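Heat-inducible transcription repressor HrcA (Thermotoga maritima, PDB 1STZ) probably represses the class I heat-shock operons grpE-dnaK-dnaJ and groELS by binding DNA, keeping them from being induced. Local coordinates at residues A114-L120 and L328-F332; L145-M151 and F162-F168. One frame throughout, in Å; residues are numbered along the deposited sequence.

Contact 1 (A114-L120 and L328-F332)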
ATOM      1  N   ALA A 114      16.588   6.405  -2.909  1.00 19.71           N
ATOM      2  CA  ALA A 114      18.023   6.468  -2.675  1.00 18.88           C
ATOM      3  C   ALA A 114      18.413   7.331  -1.453  1.00 18.53           C
ATOM      4  O   ALA A 114      19.578   7.466  -1.157  1.00 18.74           O
ATOM      5  CB  ALA A 114      18.709   7.003  -3.945  1.00 18.91           C
ATOM      6  N   ASP A 115      17.444   7.922  -0.761  1.00 18.25           N
ATOM      7  CA  ASP A 115      17.687   8.755   0.420  1.00 18.16           C
ATOM      8  C   ASP A 115      17.471   7.858   1.639  1.00 17.92           C
ATOM      9  O   ASP A 115      16.358   7.418   1.895  1.00 17.02           O
ATOM     10  CB  ASP A 115      16.712   9.952   0.443  1.00 18.17           C
ATOM     11  CG  ASP A 115      16.943  10.927   1.626  1.00 20.39           C
ATOM     12  OD1 ASP A 115      17.673  10.621   2.598  1.00 21.67           O
ATOM     13  OD2 ASP A 115      16.404  12.058   1.649  1.00 23.95           O
ATOM     14  N   PRO A 116      18.525   7.563   2.384  1.00 18.26           N
ATOM     15  CA  PRO A 116      18.375   6.684   3.546  1.00 18.75           C
ATOM     16  C   PRO A 116      17.390   7.243   4.588  1.00 19.14           C
ATOM     17  O   PRO A 116      16.733   6.449   5.241  1.00 18.92           O
ATOM     18  CB  PRO A 116      19.802   6.566   4.094  1.00 18.93           C
ATOM     19  CG  PRO A 116      20.541   7.740   3.557  1.00 18.82           C
ATOM     20  CD  PRO A 116      19.918   8.016   2.209  1.00 18.17           C
ATOM     21  N   GLU A 117      17.261   8.562   4.692  1.00 19.54           N
ATOM     22  CA  GLU A 117      16.362   9.185   5.655  1.00 20.65           C
ATOM     23  C   GLU A 117      14.903   8.859   5.335  1.00 20.56           C
ATOM     24  O   GLU A 117      14.127   8.521   6.233  1.00 19.33           O
ATOM     25  CB  GLU A 117      16.597  10.699   5.711  1.00 21.29           C
ATOM     26  CG  GLU A 117      15.653  11.488   6.616  1.00 25.25           C
ATOM     27  CD  GLU A 117      15.741  11.097   8.093  1.00 29.64           C
ATOM     28  OE1 GLU A 117      14.740  11.309   8.807  1.00 31.43           O
ATOM     29  OE2 GLU A 117      16.798  10.573   8.536  1.00 32.57           O
ATOM     30  N   LYS A 118      14.545   8.940   4.058  1.00 19.97           N
ATOM     31  CA  LYS A 118      13.202   8.600   3.614  1.00 20.45           C
ATOM     32  C   LYS A 118      12.903   7.085   3.800  1.00 19.29           C
ATOM     33  O   LYS A 118      11.763   6.700   4.092  1.00 18.52           O
ATOM     34  CB  LYS A 118      13.012   9.035   2.155  1.00 21.14           C
ATOM     35  CG  LYS A 118      11.645   8.728   1.562  1.00 24.31           C
ATOM     36  CD  LYS A 118      10.528   9.503   2.258  1.00 29.15           C
ATOM     37  CE  LYS A 118       9.187   9.294   1.545  1.00 30.75           C
ATOM     38  NZ  LYS A 118       8.289  10.476   1.695  1.00 33.70           N
ATOM     39  N   VAL A 119      13.917   6.243   3.646  1.00 18.15           N
ATOM     40  CA  VAL A 119      13.731   4.813   3.837  1.00 18.59           C
ATOM     41  C   VAL A 119      13.454   4.522   5.320  1.00 18.56           C
ATOM     42  O   VAL A 119      12.569   3.745   5.626  1.00 18.08           O
ATOM     43  CB  VAL A 119      14.928   3.965   3.355  1.00 18.67           C
ATOM     44  CG1 VAL A 119      14.729   2.521   3.752  1.00 18.53           C
ATOM     45  CG2 VAL A 119      15.083   4.057   1.848  1.00 19.10           C
ATOM     46  N   LEU A 120      14.195   5.159   6.220  1.00 19.02           N
ATOM     47  CA  LEU A 120      13.959   5.024   7.660  1.00 19.94           C
ATOM     48  C   LEU A 120      12.584   5.581   8.036  1.00 20.24           C
ATOM     49  O   LEU A 120      11.897   5.024   8.892  1.00 20.86           O
ATOM     50  CB  LEU A 120      15.043   5.742   8.470  1.00 19.74           C
ATOM     51  CG  LEU A 120      16.478   5.235   8.312  1.00 21.21           C
ATOM     52  CD1 LEU A 120      17.444   6.060   9.172  1.00 22.12           C
ATOM     53  CD2 LEU A 120      16.597   3.743   8.611  1.00 21.44           C
ATOM     54  N   LEU A 328      15.364  -3.256   6.153  1.00 19.70           N
ATOM     55  CA  LEU A 328      16.275  -2.154   6.362  1.00 20.02           C
ATOM     56  C   LEU A 328      17.681  -2.646   6.136  1.00 20.04           C
ATOM     57  O   LEU A 328      18.467  -1.975   5.487  1.00 18.98           O
ATOM     58  CB  LEU A 328      16.143  -1.575   7.780  1.00 20.37           C
ATOM     59  CG  LEU A 328      14.924  -0.689   8.013  1.00 21.21           C
ATOM     60  CD1 LEU A 328      14.880  -0.259   9.454  1.00 21.53           C
ATOM     61  CD2 LEU A 328      14.952   0.514   7.102  1.00 22.67           C
ATOM     62  N   SER A 329      17.988  -3.830   6.661  1.00 20.64           N
ATOM     63  CA  SER A 329      19.290  -4.447   6.422  1.00 21.48           C
ATOM     64  C   SER A 329      19.528  -4.628   4.936  1.00 21.67           C
ATOM     65  O   SER A 329      20.637  -4.419   4.452  1.00 21.67           O
ATOM     66  CB  SER A 329      19.416  -5.792   7.142  1.00 21.52           C
ATOM     67  OG  SER A 329      19.534  -5.561   8.529  1.00 22.85           O
ATOM     68  N   GLU A 330      18.484  -4.988   4.202  1.00 22.07           N
ATOM     69  CA  GLU A 330      18.614  -5.175   2.750  1.00 22.50           C
ATOM     70  C   GLU A 330      18.910  -3.859   2.035  1.00 21.85           C
ATOM     71  O   GLU A 330      19.790  -3.812   1.160  1.00 20.46           O
ATOM     72  CB  GLU A 330      17.345  -5.733   2.161  1.00 22.82           C
ATOM     73  CG  GLU A 330      17.476  -7.121   1.599  1.00 27.92           C
ATOM     74  CD  GLU A 330      16.112  -7.777   1.455  1.00 32.77           C
ATOM     75  OE1 GLU A 330      15.960  -8.918   1.941  1.00 35.36           O
ATOM     76  OE2 GLU A 330      15.198  -7.132   0.865  1.00 35.69           O
ATOM     77  N   TYR A 331      18.147  -2.810   2.373  1.00 20.95           N
ATOM     78  CA  TYR A 331      18.401  -1.499   1.814  1.00 20.51           C
ATOM     79  C   TYR A 331      19.853  -1.052   2.125  1.00 20.67           C
ATOM     80  O   TYR A 331      20.600  -0.685   1.232  1.00 19.86           O
ATOM     81  CB  TYR A 331      17.394  -0.430   2.281  1.00 20.62           C
ATOM     82  CG  TYR A 331      17.789   0.916   1.699  1.00 19.85           C
ATOM     83  CD1 TYR A 331      17.399   1.290   0.411  1.00 19.94           C
ATOM     84  CD2 TYR A 331      18.643   1.752   2.386  1.00 19.91           C
ATOM     85  CE1 TYR A 331      17.819   2.504  -0.140  1.00 19.49           C
ATOM     86  CE2 TYR A 331      19.082   2.957   1.842  1.00 21.22           C
ATOM     87  CZ  TYR A 331      18.668   3.329   0.580  1.00 21.52           C
ATOM     88  OH  TYR A 331      19.120   4.540   0.069  1.00 23.79           O
ATOM     89  N   PHE A 332      20.251  -1.091   3.389  1.00 21.34           N
ATOM     90  CA  PHE A 332      21.555  -0.541   3.788  1.00 21.81           C
ATOM     91  C   PHE A 332      22.731  -1.361   3.244  1.00 22.22           C
ATOM     92  O   PHE A 332      23.761  -0.792   2.838  1.00 22.08           O
ATOM     93  CB  PHE A 332      21.613  -0.295   5.304  1.00 21.50           C
ATOM     94  CG  PHE A 332      20.928   0.968   5.701  1.00 21.97           C
ATOM     95  CD1 PHE A 332      19.563   0.991   5.971  1.00 20.33           C
ATOM     96  CD2 PHE A 332      21.629   2.164   5.716  1.00 22.59           C
ATOM     97  CE1 PHE A 332      18.935   2.173   6.267  1.00 20.80           C
ATOM     98  CE2 PHE A 332      21.006   3.354   6.034  1.00 22.45           C
ATOM     99  CZ  PHE A 332      19.656   3.366   6.306  1.00 21.68           C
TER

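Contact 2 (L145-M151 and F162-F168)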
ATOM      1  N   LEU A 145      30.471   8.877   8.960  1.00 27.78           N
ATOM      2  CA  LEU A 145      29.728   9.002   7.711  1.00 26.46           C
ATOM      3  C   LEU A 145      30.555   9.879   6.774  1.00 25.37           C
ATOM      4  O   LEU A 145      30.405  11.103   6.772  1.00 25.28           O
ATOM      5  CB  LEU A 145      28.368   9.657   7.977  1.00 26.55           C
ATOM      6  CG  LEU A 145      27.051   8.993   7.572  1.00 27.48           C
ATOM      7  CD1 LEU A 145      25.936  10.034   7.490  1.00 26.28           C
ATOM      8  CD2 LEU A 145      27.171   8.250   6.268  1.00 28.30           C
ATOM      9  N   LYS A 146      31.433   9.269   5.986  1.00 23.67           N
ATOM     10  CA  LYS A 146      32.238  10.028   5.035  1.00 22.66           C
ATOM     11  C   LYS A 146      31.368  10.674   3.940  1.00 21.28           C
ATOM     12  O   LYS A 146      30.471  10.041   3.399  1.00 21.11           O
ATOM     13  CB  LYS A 146      33.292   9.124   4.394  1.00 22.73           C
ATOM     14  CG  LYS A 146      34.434   8.750   5.320  1.00 24.09           C
ATOM     15  CD  LYS A 146      35.715   8.517   4.526  1.00 27.02           C
ATOM     16  CE  LYS A 146      36.969   8.519   5.410  1.00 27.36           C
ATOM     17  NZ  LYS A 146      38.192   8.425   4.550  1.00 28.04           N
ATOM     18  N   ILE A 147      31.633  11.940   3.640  1.00 19.93           N
ATOM     19  CA  ILE A 147      31.062  12.602   2.477  1.00 19.29           C
ATOM     20  C   ILE A 147      31.878  12.184   1.241  1.00 18.91           C
ATOM     21  O   ILE A 147      33.050  12.542   1.109  1.00 19.35           O
ATOM     22  CB  ILE A 147      31.100  14.136   2.647  1.00 19.10           C
ATOM     23  CG1 ILE A 147      30.242  14.580   3.837  1.00 18.36           C
ATOM     24  CG2 ILE A 147      30.649  14.835   1.349  1.00 19.02           C
ATOM     25  CD1 ILE A 147      30.547  15.991   4.330  1.00 18.38           C
ATOM     26  N   LEU A 148      31.264  11.420   0.349  1.00 18.23           N
ATOM     27  CA  LEU A 148      31.945  10.896  -0.848  1.00 17.98           C
ATOM     28  C   LEU A 148      31.942  11.896  -1.997  1.00 17.69           C
ATOM     29  O   LEU A 148      32.789  11.829  -2.881  1.00 16.78           O
ATOM     30  CB  LEU A 148      31.275   9.599  -1.316  1.00 18.06           C
ATOM     31  CG  LEU A 148      31.123   8.496  -0.263  1.00 18.95           C
ATOM     32  CD1 LEU A 148      30.306   7.346  -0.795  1.00 19.79           C
ATOM     33  CD2 LEU A 148      32.480   7.994   0.210  1.00 19.05           C
ATOM     34  N   ARG A 149      30.972  12.812  -1.984  1.00 17.93           N
ATOM     35  CA  ARG A 149      30.808  13.802  -3.056  1.00 17.94           C
ATOM     36  C   ARG A 149      29.782  14.876  -2.684  1.00 17.56           C
ATOM     37  O   ARG A 149      28.791  14.586  -2.026  1.00 16.76           O
ATOM     38  CB  ARG A 149      30.326  13.096  -4.323  1.00 17.92           C
ATOM     39  CG  ARG A 149      30.188  13.974  -5.541  1.00 20.23           C
ATOM     40  CD  ARG A 149      29.903  13.180  -6.789  1.00 23.02           C
ATOM     41  NE  ARG A 149      29.369  14.012  -7.862  1.00 25.44           N
ATOM     42  CZ  ARG A 149      28.569  13.578  -8.828  1.00 26.39           C
ATOM     43  NH1 ARG A 149      28.195  12.302  -8.859  1.00 27.06           N
ATOM     44  NH2 ARG A 149      28.130  14.424  -9.759  1.00 26.61           N
ATOM     45  N   VAL A 150      30.008  16.104  -3.147  1.00 17.49           N
ATOM     46  CA  VAL A 150      29.076  17.207  -2.939  1.00 17.63           C
ATOM     47  C   VAL A 150      28.568  17.680  -4.291  1.00 18.09           C
ATOM     48  O   VAL A 150      29.355  18.051  -5.148  1.00 18.41           O
ATOM     49  CB  VAL A 150      29.738  18.389  -2.224  1.00 17.07           C
ATOM     50  CG1 VAL A 150      28.744  19.536  -2.031  1.00 16.22           C
ATOM     51  CG2 VAL A 150      30.320  17.945  -0.894  1.00 17.79           C
ATOM     52  N   MET A 151      27.257  17.673  -4.466  1.00 18.87           N
ATOM     53  CA  MET A 151      26.636  18.084  -5.718  1.00 20.10           C
ATOM     54  C   MET A 151      25.919  19.421  -5.542  1.00 19.76           C
ATOM     55  O   MET A 151      25.162  19.597  -4.583  1.00 19.06           O
ATOM     56  CB  MET A 151      25.632  17.026  -6.183  1.00 20.70           C
ATOM     57  CG  MET A 151      26.231  15.657  -6.508  1.00 23.69           C
ATOM     58  SD  MET A 151      25.766  14.413  -5.294  1.00 31.16           S
ATOM     59  CE  MET A 151      26.908  14.595  -4.196  1.00 29.09           C
ATOM     60  N   PHE A 162      21.173  21.187  -3.964  1.00 16.50           N
ATOM     61  CA  PHE A 162      22.336  20.736  -3.225  1.00 16.06           C
ATOM     62  C   PHE A 162      22.060  19.346  -2.684  1.00 16.29           C
ATOM     63  O   PHE A 162      20.935  19.033  -2.330  1.00 16.37           O
ATOM     64  CB  PHE A 162      22.645  21.705  -2.072  1.00 15.36           C
ATOM     65  CG  PHE A 162      23.576  21.139  -1.027  1.00 15.30           C
ATOM     66  CD1 PHE A 162      24.956  21.185  -1.200  1.00 16.23           C
ATOM     67  CD2 PHE A 162      23.074  20.574   0.137  1.00 13.89           C
ATOM     68  CE1 PHE A 162      25.812  20.670  -0.228  1.00 15.64           C
ATOM     69  CE2 PHE A 162      23.920  20.060   1.089  1.00 14.65           C
ATOM     70  CZ  PHE A 162      25.294  20.108   0.905  1.00 14.50           C
ATOM     71  N   SER A 163      23.100  18.531  -2.595  1.00 16.64           N
ATOM     72  CA  SER A 163      23.041  17.257  -1.889  1.00 17.52           C
ATOM     73  C   SER A 163      24.438  16.702  -1.672  1.00 17.72           C
ATOM     74  O   SER A 163      25.411  17.217  -2.202  1.00 17.57           O
ATOM     75  CB  SER A 163      22.196  16.226  -2.644  1.00 17.68           C
ATOM     76  OG  SER A 163      22.624  16.105  -3.987  1.00 19.39           O
ATOM     77  N   ILE A 164      24.541  15.676  -0.839  1.00 18.46           N
ATOM     78  CA  ILE A 164      25.802  14.984  -0.668  1.00 19.14           C
ATOM     79  C   ILE A 164      25.582  13.518  -0.940  1.00 19.09           C
ATOM     80  O   ILE A 164      24.482  13.011  -0.775  1.00 18.95           O
ATOM     81  CB  ILE A 164      26.395  15.193   0.743  1.00 19.36           C
ATOM     82  CG1 ILE A 164      25.478  14.608   1.821  1.00 21.19           C
ATOM     83  CG2 ILE A 164      26.645  16.662   0.994  1.00 20.16           C
ATOM     84  CD1 ILE A 164      26.041  14.708   3.219  1.00 22.40           C
ATOM     85  N   LEU A 165      26.648  12.853  -1.348  1.00 18.93           N
ATOM     86  CA  LEU A 165      26.649  11.415  -1.518  1.00 19.60           C
ATOM     87  C   LEU A 165      27.347  10.832  -0.311  1.00 18.75           C
ATOM     88  O   LEU A 165      28.374  11.330   0.122  1.00 16.82           O
ATOM     89  CB  LEU A 165      27.434  11.006  -2.756  1.00 19.72           C
ATOM     90  CG  LEU A 165      26.695  10.143  -3.756  1.00 24.67           C
ATOM     91  CD1 LEU A 165      26.236   8.846  -3.086  1.00 26.55           C
ATOM     92  CD2 LEU A 165      25.502  10.906  -4.367  1.00 26.47           C
ATOM     93  N   THR A 166      26.806   9.727   0.158  1.00 18.57           N
ATOM     94  CA  THR A 166      27.324   9.018   1.295  1.00 19.45           C
ATOM     95  C   THR A 166      27.349   7.526   0.910  1.00 19.67           C
ATOM     96  O   THR A 166      26.863   7.191  -0.147  1.00 19.70           O
ATOM     97  CB  THR A 166      26.367   9.398   2.433  1.00 19.78           C
ATOM     98  OG1 THR A 166      27.007  10.342   3.317  1.00 21.13           O
ATOM     99  CG2 THR A 166      25.915   8.260   3.242  1.00 18.49           C
ATOM    100  N   GLU A 167      27.915   6.641   1.735  1.00 20.14           N
ATOM    101  CA  GLU A 167      27.887   5.195   1.451  1.00 20.79           C
ATOM    102  C   GLU A 167      26.471   4.612   1.460  1.00 21.02           C
ATOM    103  O   GLU A 167      26.243   3.542   0.885  1.00 21.59           O
ATOM    104  CB  GLU A 167      28.806   4.403   2.401  1.00 20.62           C
ATOM    105  CG  GLU A 167      28.349   4.360   3.858  1.00 23.27           C
ATOM    106  CD  GLU A 167      29.115   3.342   4.680  1.00 24.94           C
ATOM    107  OE1 GLU A 167      29.602   3.704   5.774  1.00 27.27           O
ATOM    108  OE2 GLU A 167      29.249   2.185   4.217  1.00 27.78           O
ATOM    109  N   PHE A 168      25.534   5.323   2.093  1.00 20.81           N
ATOM    110  CA  PHE A 168      24.123   4.934   2.184  1.00 21.04           C
ATOM    111  C   PHE A 168      23.177   5.623   1.196  1.00 21.27           C
ATOM    112  O   PHE A 168      21.970   5.406   1.252  1.00 21.93           O
ATOM    113  CB  PHE A 168      23.613   5.210   3.604  1.00 21.27           C
ATOM    114  CG  PHE A 168      24.399   4.519   4.669  1.00 20.90           C
ATOM    115  CD1 PHE A 168      24.899   5.226   5.745  1.00 20.65           C
ATOM    116  CD2 PHE A 168      24.679   3.159   4.569  1.00 21.64           C
ATOM    117  CE1 PHE A 168      25.629   4.582   6.737  1.00 20.62           C
ATOM    118  CE2 PHE A 168      25.408   2.508   5.552  1.00 20.93           C
ATOM    119  CZ  PHE A 168      25.878   3.218   6.640  1.00 21.11           C
TER
HETATM  120  O   HOH W   1      29.990   7.339   3.484  1.00 42.10           O
HETATM  121  O   HOH W   2      31.117   6.094   5.553  1.00 45.10           O

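Contact 1 (A114-L120 and L328-F332)
Val119 lays its CG2 methyl over the centre of one face of the Tyr331 ring, a CH-pi contact with CG2 3.8 Å from the ring centroid and only 12° off the normal. With CG1 of Val119 set anti to the backbone N (chi1 173°), the two methyls divide the work: CG2 covers the ring, while CG1 reaches Leu328 CD2 at 3.9 Å. Leu120 meets Phe332 at about a right angle, its CD2 lying 3.7 Å from Phe332 CE1, and the same methyl also touches Leu328. Pro116 CB meets the same ring at Phe332 CZ, 3.9 Å away. This is a case of antiparallel helix packing, the short segments 116-120 and 328-332 running at 172° with axes 11.2 Å apart, a spacing bridged mainly by apolar side chains and two aromatic rings. Asp115 is the N-cap of the first helix, its OD1 accepting from Glu117 N at 3.0 Å from above the carboxylate plane. Tyr331 OH passes close to Ala114 O without bonding to it and probably hydrogen-bonds to Phe168 O instead. Tyr294 of strand 287-296 packs against Leu120, Leu328 and Phe332, and Ile176 of the second subunit lies on Ala114.

Contact 2 (L145-M151 and F162-F168)
Strands 149-151 and 162-166 run antiparallel at 160° with their axes 4.7 Å apart, and the pairing is plainest at Met151 and Ser163, a hydrogen-bonded pair in which Met151 N reaches Ser163 O at 3.0 Å and Ser163 N returns a bond to Met151 O. Val150 and Ile164 form the neighbouring non-hydrogen-bonded pair. Nearer the start of the first segment, Leu148 N donates to Leu165 O at 2.9 Å, keeping the two backbones coupled there.

On the face carrying Met151, Ser163 and Leu165, the methionine chain bends at chi2 (110°), which brings SD diagonally past Ser163 to Leu165 CD2 at 3.6 Å. Ser163 OG lies beside the same sulfur and is buried with no polar partner. On the other face Val150 CG1 obliquely meets Phe162 CE1 at 3.6 Å. Leu145 crosses Thr166 at about a right angle; its CD2 is pressed against Thr166 CG2 at 3.3 Å, tighter than ordinary van der Waals contact, and also reaches Phe168 CD1 at 3.8 Å. Two waters stitch the same end: one receives Glu167 N and donates to Lys146 O, the other links Lys146 N to Glu167 OE1.

The pairing is a beta hairpin at one edge of a three-stranded antiparallel sheet, completed by strand 169-177 on the far side of strand 159-166. Arg149 NH1 bonds to Val155 O of the second subunit, whose Tyr159 also packs on Leu165. Across the opposite face, Val150 rests on Leu191 and Leu195 of helix 184-195, Phe162 on helix 215-224, and Ile147 on helix 200-205.

Overall arrangement
From the N terminus the chain first passes through the helices that precede residue 114, then enters helix 116-131 and the first side of contact 1. Strand 134-138 of the five-stranded sheet follows, and the chain runs on into the hairpin, where contact 2 closes a short loop of ten residues. Much later helix 314-334 returns to complete contact 1, closing a loop of 207 residues inside which contact 2 is nested. Their centres lie 15 Å apart, yet they meet at Phe168: its ring packs edge-to-face with Phe332, and Pro116 touches its carbonyl. Thus the helix pair is joined to the three-stranded sheet, and both contacts border the second subunit.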